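Local coordinates for UPF0098 protein CT_736 (Chlamydia trachomatis, PDB 3N08) that is of unknown function but belongs to the phosphatidylethanolamine-binding protein family and, like its eukaryotic relative Raf kinase inhibitor protein, may bind anionic or phospholipid-type ligands, at residues R109-A114 with E145-Y150. Residues are numbered along the deposited sequence; the frame is centred on the assembly and turned at random.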
loop_
_atom_site.group_PDB
_atom_site.type_symbol
_atom_site.label_atom_id
_atom_site.label_comp_id
_atom_site.label_asym_id
_atom_site.label_seq_id
_atom_site.Cartn_x
_atom_site.Cartn_y
_atom_site.Cartn_z
ATOM N N ARG B 109 -5.177 10.162 -15.703
ATOM C CA ARG B 109 -4.953 9.405 -14.482
ATOM C C ARG B 109 -6.169 9.471 -13.580
ATOM O O ARG B 109 -6.751 10.542 -13.378
ATOM C CB ARG B 109 -3.744 10.012 -13.755
ATOM C CG ARG B 109 -2.458 9.918 -14.513
ATOM C CD ARG B 109 -1.392 10.828 -13.899
ATOM N NE ARG B 109 -1.774 12.232 -14.011
ATOM C CZ ARG B 109 -1.136 13.236 -13.442
ATOM N NH1 ARG B 109 -0.054 12.981 -12.702
ATOM N NH2 ARG B 109 -1.570 14.479 -13.616
ATOM N N TYR B 110 -6.562 8.310 -13.069
ATOM C CA TYR B 110 -7.686 8.174 -12.154
ATOM C C TYR B 110 -7.125 7.680 -10.825
ATOM O O TYR B 110 -6.567 6.573 -10.730
ATOM C CB TYR B 110 -8.745 7.206 -12.740
ATOM C CG TYR B 110 -9.284 7.733 -14.031
ATOM C CD1 TYR B 110 -10.354 8.608 -14.061
ATOM C CD2 TYR B 110 -8.638 7.450 -15.221
ATOM C CE1 TYR B 110 -10.804 9.157 -15.260
ATOM C CE2 TYR B 110 -9.059 8.009 -16.414
ATOM C CZ TYR B 110 -10.148 8.846 -16.423
ATOM O OH TYR B 110 -10.524 9.401 -17.633
ATOM N N TYR B 111 -7.276 8.522 -9.810
ATOM C CA TYR B 111 -6.756 8.246 -8.474
ATOM C C TYR B 111 -7.881 7.744 -7.593
ATOM O O TYR B 111 -8.987 8.324 -7.557
ATOM C CB TYR B 111 -6.144 9.498 -7.877
ATOM C CG TYR B 111 -4.803 9.839 -8.481
ATOM C CD1 TYR B 111 -3.625 9.366 -7.922
ATOM C CD2 TYR B 111 -4.708 10.634 -9.622
ATOM C CE1 TYR B 111 -2.402 9.675 -8.463
ATOM C CE2 TYR B 111 -3.492 10.938 -10.163
ATOM C CZ TYR B 111 -2.337 10.453 -9.584
ATOM O OH TYR B 111 -1.120 10.778 -10.172
ATOM N N PHE B 112 -7.603 6.645 -6.902
ATOM C CA PHE B 112 -8.519 5.988 -5.994
ATOM C C PHE B 112 -7.935 6.119 -4.594
ATOM O O PHE B 112 -6.833 5.649 -4.324
ATOM C CB PHE B 112 -8.608 4.506 -6.320
ATOM C CG PHE B 112 -9.163 4.182 -7.675
ATOM C CD1 PHE B 112 -8.442 4.448 -8.842
ATOM C CD2 PHE B 112 -10.391 3.596 -7.789
ATOM C CE1 PHE B 112 -8.980 4.126 -10.080
ATOM C CE2 PHE B 112 -10.917 3.276 -9.023
ATOM C CZ PHE B 112 -10.201 3.544 -10.167
ATOM N N TYR B 113 -8.630 6.825 -3.722
ATOM C CA TYR B 113 -8.137 7.101 -2.383
ATOM C C TYR B 113 -9.010 6.368 -1.386
ATOM O O TYR B 113 -10.225 6.513 -1.413
ATOM C CB TYR B 113 -8.210 8.602 -2.090
ATOM C CG TYR B 113 -7.339 9.438 -2.990
ATOM C CD1 TYR B 113 -5.965 9.360 -2.907
ATOM C CD2 TYR B 113 -7.880 10.286 -3.931
ATOM C CE1 TYR B 113 -5.141 10.140 -3.735
ATOM C CE2 TYR B 113 -7.072 11.073 -4.740
ATOM C CZ TYR B 113 -5.716 10.976 -4.638
ATOM O OH TYR B 113 -4.926 11.763 -5.474
ATOM N N ALA B 114 -8.380 5.627 -0.484
ATOM C CA ALA B 114 -9.090 5.001 0.608
ATOM C C ALA B 114 -8.698 5.668 1.920
ATOM O O ALA B 114 -7.530 6.039 2.139
ATOM C CB ALA B 114 -8.778 3.517 0.673
ATOM N N GLU B 145 -3.675 4.622 -1.543
ATOM C CA GLU B 145 -3.880 5.216 -2.860
ATOM C C GLU B 145 -3.584 4.195 -3.941
ATOM O O GLU B 145 -2.605 3.457 -3.844
ATOM C CB GLU B 145 -2.945 6.412 -3.042
ATOM C CG GLU B 145 -2.911 7.038 -4.445
ATOM C CD GLU B 145 -1.864 8.167 -4.566
ATOM O OE1 GLU B 145 -1.844 9.082 -3.711
ATOM O OE2 GLU B 145 -1.067 8.127 -5.511
ATOM N N LEU B 146 -4.423 4.186 -4.967
ATOM C CA LEU B 146 -4.207 3.431 -6.190
ATOM C C LEU B 146 -4.442 4.394 -7.347
ATOM O O LEU B 146 -5.228 5.306 -7.229
ATOM C CB LEU B 146 -5.183 2.249 -6.236
ATOM C CG LEU B 146 -5.193 1.440 -7.528
ATOM C CD1 LEU B 146 -3.872 0.673 -7.758
ATOM C CD2 LEU B 146 -6.354 0.445 -7.466
ATOM N N MET B 147 -3.744 4.202 -8.447
ATOM C CA MET B 147 -3.978 5.013 -9.637
ATOM C C MET B 147 -3.942 4.101 -10.838
ATOM O O MET B 147 -3.149 3.185 -10.898
ATOM C CB MET B 147 -2.913 6.118 -9.758
ATOM C CG MET B 147 -3.170 7.089 -10.939
ATOM S SD MET B 147 -2.379 6.603 -12.532
ATOM C CE MET B 147 -0.693 7.217 -12.190
ATOM N N GLY B 148 -4.841 4.337 -11.791
ATOM C CA GLY B 148 -4.762 3.705 -13.104
ATOM C C GLY B 148 -5.047 4.726 -14.177
ATOM O O GLY B 148 -5.654 5.758 -13.887
ATOM N N THR B 149 -4.659 4.434 -15.412
ATOM C CA THR B 149 -4.856 5.387 -16.491
ATOM C C THR B 149 -5.950 4.914 -17.458
ATOM O O THR B 149 -6.289 3.731 -17.520
ATOM C CB THR B 149 -3.555 5.613 -17.276
ATOM O OG1 THR B 149 -3.133 4.378 -17.866
ATOM C CG2 THR B 149 -2.462 6.139 -16.365
ATOM N N TYR B 150 -6.508 5.838 -18.220
ATOM C CA TYR B 150 -7.341 5.430 -19.352
ATOM C C TYR B 150 -7.148 6.376 -20.494
ATOM O O TYR B 150 -7.008 7.595 -20.297
ATOM C CB TYR B 150 -8.839 5.291 -18.993
ATOM C CG TYR B 150 -9.505 4.431 -20.046
ATOM C CD1 TYR B 150 -9.390 3.043 -20.007
ATOM C CD2 TYR B 150 -10.164 5.004 -21.133
ATOM C CE1 TYR B 150 -9.906 2.254 -20.998
ATOM C CE2 TYR B 150 -10.680 4.201 -22.150
ATOM C CZ TYR B 150 -10.534 2.818 -22.067
ATOM O OH TYR B 150 -11.031 1.979 -23.052
HETATM O O HOH W 1 -2.138 11.230 -5.196
#
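M147 fits between Y111 and R109. Its CG lies over the middle of the Y111 ring, 3.6 Å from the ring centroid and 10° off the normal, in a CH-pi contact. CG reaches the face because it is anti to the backbone N (chi1 -175°). The chain then bends at chi2, and SD stands farther out on the same side of the ring, in a Met-aromatic contact. M147 SD rests 3.9 Å from R109 CG, and CE packs on R109 CG and CD. The guanidinium of R109 turns away to a salt bridge with D52.

On the same face the E145 carboxylate fills the gap between two tyrosines. Its plane stands nearly perpendicular to both rings. E145 OE2 sits at the edge of the Y111 ring, 3.6 Å from Y111 CE1, while E145 OE1 lies 3.5 Å from Y113 CE1. A water donates to OE1 and also bonds Y113 OH. OE2 is hydrogen-bonded to Y13 OH. I141 and E40 of the second subunit pack on E145 and M147, so this face lies against the other chain.

The two strands are antiparallel neighbours in the central sheet of the PEBP fold. Y110 with G148 and F112 with L146 are hydrogen-bonded pairs. F112 N to L146 O is 2.7 Å and nearly straight at 171°.

On the other face G148 has no side chain, and the F112 ring lies near that spot, with F112 CE1 4.5 Å from G148 N. F112 CB meets L146 CB at 4.1 Å, and both residues reach L32 of strand 32-35. The Y110 ring has G148 O at its edge, and Y110 CE2 touches Y150 CB at 3.8 Å. H65 meets Y110 edge-to-face, while Y150 OH bonds Q24.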